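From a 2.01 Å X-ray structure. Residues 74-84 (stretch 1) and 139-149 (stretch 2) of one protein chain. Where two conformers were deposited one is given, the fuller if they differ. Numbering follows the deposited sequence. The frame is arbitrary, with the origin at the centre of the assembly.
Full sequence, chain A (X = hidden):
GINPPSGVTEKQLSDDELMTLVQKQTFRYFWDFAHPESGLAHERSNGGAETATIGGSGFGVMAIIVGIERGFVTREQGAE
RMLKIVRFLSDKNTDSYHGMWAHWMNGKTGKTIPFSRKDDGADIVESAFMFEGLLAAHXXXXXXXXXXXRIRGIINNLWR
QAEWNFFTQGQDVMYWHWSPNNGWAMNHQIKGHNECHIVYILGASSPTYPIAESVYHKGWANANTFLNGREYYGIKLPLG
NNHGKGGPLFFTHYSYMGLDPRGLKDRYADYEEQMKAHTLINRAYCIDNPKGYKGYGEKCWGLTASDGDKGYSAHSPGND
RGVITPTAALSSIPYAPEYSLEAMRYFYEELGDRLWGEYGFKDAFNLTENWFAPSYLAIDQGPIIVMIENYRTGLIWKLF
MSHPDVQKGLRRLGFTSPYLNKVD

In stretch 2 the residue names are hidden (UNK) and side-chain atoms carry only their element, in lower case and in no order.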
# COMPACT_ATOMS: atom_id res chain seq x y z
N THR A 74 1.32 -8.58 -22.25
CA THR A 74 1.95 -9.89 -22.33
C THR A 74 3.05 -10.02 -21.26
O THR A 74 3.54 -9.03 -20.66
CB THR A 74 2.56 -10.21 -23.71
OG1 THR A 74 3.73 -9.40 -23.88
CG2 THR A 74 1.54 -10.05 -24.90
N ARG A 75 3.43 -11.26 -20.99
CA ARG A 75 4.48 -11.51 -20.05
C ARG A 75 5.81 -10.90 -20.50
O ARG A 75 6.58 -10.45 -19.69
CB ARG A 75 4.71 -13.00 -19.84
CG ARG A 75 5.46 -13.24 -18.53
CD ARG A 75 6.19 -14.53 -18.58
NE ARG A 75 7.03 -14.75 -17.41
CZ ARG A 75 6.64 -15.28 -16.25
NH1 ARG A 75 5.38 -15.60 -16.00
NH2 ARG A 75 7.54 -15.48 -15.34
N GLU A 76 6.08 -10.95 -21.80
CA GLU A 76 7.28 -10.35 -22.35
C GLU A 76 7.23 -8.83 -22.14
O GLU A 76 8.22 -8.25 -21.75
CB GLU A 76 7.46 -10.71 -23.84
CG GLU A 76 7.66 -12.21 -24.12
CD GLU A 76 6.44 -13.09 -23.74
OE1 GLU A 76 5.25 -12.71 -23.97
OE2 GLU A 76 6.65 -14.19 -23.17
N GLN A 77 6.06 -8.21 -22.36
CA GLN A 77 5.95 -6.77 -22.14
C GLN A 77 6.15 -6.42 -20.69
O GLN A 77 6.82 -5.42 -20.38
CB GLN A 77 4.62 -6.20 -22.59
CG GLN A 77 4.38 -6.20 -24.08
CD GLN A 77 2.94 -5.82 -24.41
OE1 GLN A 77 1.98 -6.37 -23.86
NE2 GLN A 77 2.79 -4.84 -25.25
N GLY A 78 5.55 -7.20 -19.81
CA GLY A 78 5.62 -6.92 -18.41
C GLY A 78 7.03 -7.08 -17.86
O GLY A 78 7.49 -6.28 -17.04
N ALA A 79 7.72 -8.12 -18.31
CA ALA A 79 9.12 -8.38 -17.93
C ALA A 79 10.04 -7.26 -18.41
O ALA A 79 10.94 -6.81 -17.70
CB ALA A 79 9.57 -9.73 -18.48
N GLU A 80 9.79 -6.79 -19.63
CA GLU A 80 10.59 -5.71 -20.19
C GLU A 80 10.47 -4.45 -19.33
O GLU A 80 11.50 -3.83 -18.96
CB GLU A 80 10.16 -5.43 -21.65
CG GLU A 80 10.87 -4.25 -22.31
CD GLU A 80 10.38 -4.04 -23.73
OE1 GLU A 80 9.14 -4.09 -23.96
OE2 GLU A 80 11.24 -3.86 -24.60
N ARG A 81 9.23 -4.10 -18.98
CA ARG A 81 8.98 -2.97 -18.08
C ARG A 81 9.65 -3.17 -16.70
O ARG A 81 10.28 -2.27 -16.18
CB ARG A 81 7.47 -2.75 -17.89
CG ARG A 81 7.06 -1.55 -17.02
CD ARG A 81 7.49 -0.21 -17.61
NE ARG A 81 6.89 0.04 -18.92
CZ ARG A 81 5.74 0.69 -19.11
NH1 ARG A 81 5.05 1.22 -18.11
NH2 ARG A 81 5.30 0.86 -20.33
N MSE A 82 9.45 -4.34 -16.11
CA MSE A 82 10.03 -4.65 -14.83
C MSE A 82 11.57 -4.50 -14.84
O MSE A 82 12.15 -3.95 -13.89
CB MSE A 82 9.65 -6.08 -14.40
CG MSE A 82 10.06 -6.44 -12.97
SE MSE A 82 9.14 -5.43 -11.60
CE MSE A 82 7.36 -5.60 -12.35
N LEU A 83 12.21 -5.01 -15.87
CA LEU A 83 13.66 -4.84 -16.02
C LEU A 83 14.03 -3.35 -16.08
O LEU A 83 15.00 -2.95 -15.43
CB LEU A 83 14.24 -5.63 -17.22
CG LEU A 83 15.78 -5.61 -17.42
CD1 LEU A 83 16.51 -6.04 -16.15
CD2 LEU A 83 16.21 -6.45 -18.62
N LYS A 84 13.27 -2.53 -16.82
CA LYS A 84 13.52 -1.10 -16.86
C LYS A 84 13.46 -0.49 -15.42
O LYS A 84 14.33 0.29 -15.03
CB LYS A 84 12.55 -0.36 -17.81
CG LYS A 84 12.73 1.17 -17.91
CD LYS A 84 12.06 1.77 -19.15
CE LYS A 84 10.57 1.88 -18.95
NZ LYS A 84 9.76 2.38 -20.13
N UNK A 139 9.67 -13.57 -6.96
CA UNK A 139 9.03 -14.87 -6.90
C UNK A 139 8.16 -15.16 -8.10
O UNK A 139 7.77 -16.31 -8.30
o UNK A 139 11.33 -15.69 -4.55
n UNK A 139 9.74 -17.16 -3.91
c UNK A 139 8.21 -15.01 -5.60
c UNK A 139 9.07 -14.87 -4.36
c UNK A 139 10.15 -15.94 -4.26
N UNK A 140 7.85 -14.14 -8.91
CA UNK A 140 6.99 -14.35 -10.11
C UNK A 140 7.79 -14.57 -11.39
O UNK A 140 7.48 -15.45 -12.18
c UNK A 140 5.18 -13.23 -11.54
c UNK A 140 5.44 -12.53 -12.71
c UNK A 140 4.60 -12.64 -13.80
c UNK A 140 3.47 -13.44 -13.72
c UNK A 140 6.11 -13.11 -10.33
o UNK A 140 2.68 -13.54 -14.79
c UNK A 140 3.19 -14.14 -12.58
c UNK A 140 4.04 -14.04 -11.49
N UNK A 141 8.82 -13.74 -11.61
CA UNK A 141 9.66 -13.81 -12.84
C UNK A 141 10.74 -14.87 -12.78
O UNK A 141 11.94 -14.55 -12.72
c UNK A 141 10.26 -12.44 -13.16
c UNK A 141 7.68 -10.51 -15.09
c UNK A 141 8.66 -11.41 -14.77
c UNK A 141 7.86 -9.56 -12.92
c UNK A 141 7.31 -9.56 -14.19
c UNK A 141 8.82 -10.50 -12.60
c UNK A 141 9.24 -11.41 -13.52
N UNK A 142 10.31 -16.13 -12.83
CA UNK A 142 11.14 -17.30 -12.55
C UNK A 142 11.65 -18.00 -13.80
O UNK A 142 12.30 -19.02 -13.68
c UNK A 142 9.87 -17.76 -10.41
c UNK A 142 10.34 -18.33 -11.72
o UNK A 142 9.18 -18.69 -12.45
N UNK A 143 11.39 -17.49 -15.00
CA UNK A 143 11.85 -18.13 -16.23
C UNK A 143 13.37 -18.05 -16.37
O UNK A 143 13.97 -17.07 -15.96
c UNK A 143 11.23 -17.47 -17.46
c UNK A 143 9.72 -17.49 -17.49
c UNK A 143 9.24 -17.23 -18.90
c UNK A 143 7.84 -17.76 -19.10
n UNK A 143 7.58 -17.75 -20.56
N UNK A 144 13.97 -19.06 -16.95
CA UNK A 144 15.39 -19.03 -17.23
C UNK A 144 15.57 -18.35 -18.60
O UNK A 144 15.66 -19.01 -19.62
o UNK A 144 18.14 -19.50 -17.44
o UNK A 144 17.89 -21.61 -17.98
c UNK A 144 17.43 -20.53 -17.58
c UNK A 144 15.94 -20.47 -17.26
N UNK A 145 15.51 -17.03 -18.65
CA UNK A 145 15.87 -16.31 -19.88
C UNK A 145 16.59 -15.03 -19.47
O UNK A 145 16.63 -14.71 -18.28
c UNK A 145 14.65 -16.04 -20.78
c UNK A 145 13.65 -15.06 -20.17
o UNK A 145 14.01 -14.03 -19.54
n UNK A 145 12.37 -15.39 -20.32
N UNK A 146 17.20 -14.33 -20.43
CA UNK A 146 18.08 -13.24 -20.01
C UNK A 146 17.37 -12.14 -19.23
O UNK A 146 17.94 -11.66 -18.25
c UNK A 146 17.42 -14.71 -21.85
c UNK A 146 18.64 -12.72 -21.33
c UNK A 146 18.68 -13.96 -22.22
N UNK A 147 16.15 -11.76 -19.63
CA UNK A 147 15.44 -10.69 -18.97
C UNK A 147 15.08 -11.06 -17.52
O UNK A 147 15.29 -10.28 -16.60
o UNK A 147 14.59 -9.80 -21.03
c UNK A 147 14.19 -10.29 -19.75
c UNK A 147 13.40 -9.22 -19.04
N UNK A 148 14.56 -12.27 -17.32
CA UNK A 148 14.03 -12.62 -16.00
C UNK A 148 15.18 -13.05 -15.09
O UNK A 148 15.11 -12.84 -13.89
c UNK A 148 12.91 -13.67 -16.07
o UNK A 148 10.36 -14.83 -15.82
c UNK A 148 11.76 -13.22 -16.95
o UNK A 148 9.53 -13.75 -17.57
c UNK A 148 10.47 -14.01 -16.77
N UNK A 149 16.24 -13.61 -15.65
CA UNK A 149 17.42 -13.90 -14.84
C UNK A 149 17.95 -12.60 -14.25
O UNK A 149 18.31 -12.56 -13.08
c UNK A 149 18.51 -14.62 -15.65
c UNK A 149 18.12 -16.04 -16.02
o UNK A 149 17.21 -16.64 -15.43
n UNK A 149 18.82 -16.60 -17.01
O HOH W 1 2.84 -15.36 -17.69
O HOH W 2 4.87 -16.64 -13.29
O HOH W 3 8.17 -15.22 -21.35

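Position 139 has three side-chain carbons, the third carrying one oxygen and one nitrogen. It stays out of reach of stretch 1. The amide makes it Gln139.

Position 140 has one carbon, then a six-carbon ring bearing an oxygen. The ring lies over one face of the Arg75 guanidinium. A phenol ring identifies Tyr140. Its backbone O accepts a hydrogen bond from Arg75 NH2 at 3.2 Å.

Position 141 has one carbon and a six-carbon ring without oxygen. The ring packs against Ala79 and Met82, a selenomethionine. This is Phe141. Its CE1 is 4.0 Å from Ala79 CB, and its CE2 is 3.8 Å from Met82 CG.

Position 142 has one carbon carrying an oxygen and a carbon. This branching gives Thr142. Its backbone N lies at the edge of the Arg75 guanidinium, 3.8 Å from NH2.

Position 143 has four carbons in a row ending in nitrogen. The chain covers the guanidinium face opposite Tyr140. This is Lys143. Its CE is 3.5 Å from Arg75 NE. Its NZ donates to water 3 at 2.7 Å, and that water donates to Glu76 OE2 at 2.6 Å.

Position 144 has two carbons, the second carrying two oxygens. It is out of reach of stretch 1. The short carboxylate is Asp144.

Position 145 has two carbons, the second carrying one oxygen and one nitrogen. It makes no contact with stretch 1. This is Asn145, the N-cap of the helix that follows.

Position 146 has three carbons closing a ring onto the backbone nitrogen. It makes no contact. Only Pro146 fits.

Position 147 has one carbon carrying an oxygen and a carbon. The terminal carbon meets Ala79 and Leu83. This is Thr147. Its CG2 is 3.9 Å from Ala79 CB and 4.0 Å from Leu83 CD2.

Position 148 has three carbons, the third carrying two oxygens. Both oxygens face Arg75. This is Glu148. Asn145 OD1 accepts from its backbone N at 2.9 Å.

Position 149 has two carbons, the second carrying one oxygen and one nitrogen. It is out of reach of stretch 1. This is Asn149.

The contact centres on a two-point salt bridge. Arg75 NE donates to Glu148 OE2 at 2.7 Å, and Arg75 NH2 to Glu148 OE1 at 2.9 Å. Both bonds are nearly straight, so the planar groups meet edge to edge. Lys143 N also holds Glu148 OE1, at 3.0 Å. Farther along the helix, Ala79, Met82 and Leu83 add apolar packing.

Stretch 2, residues 139-149: QYFTKDNPTEN
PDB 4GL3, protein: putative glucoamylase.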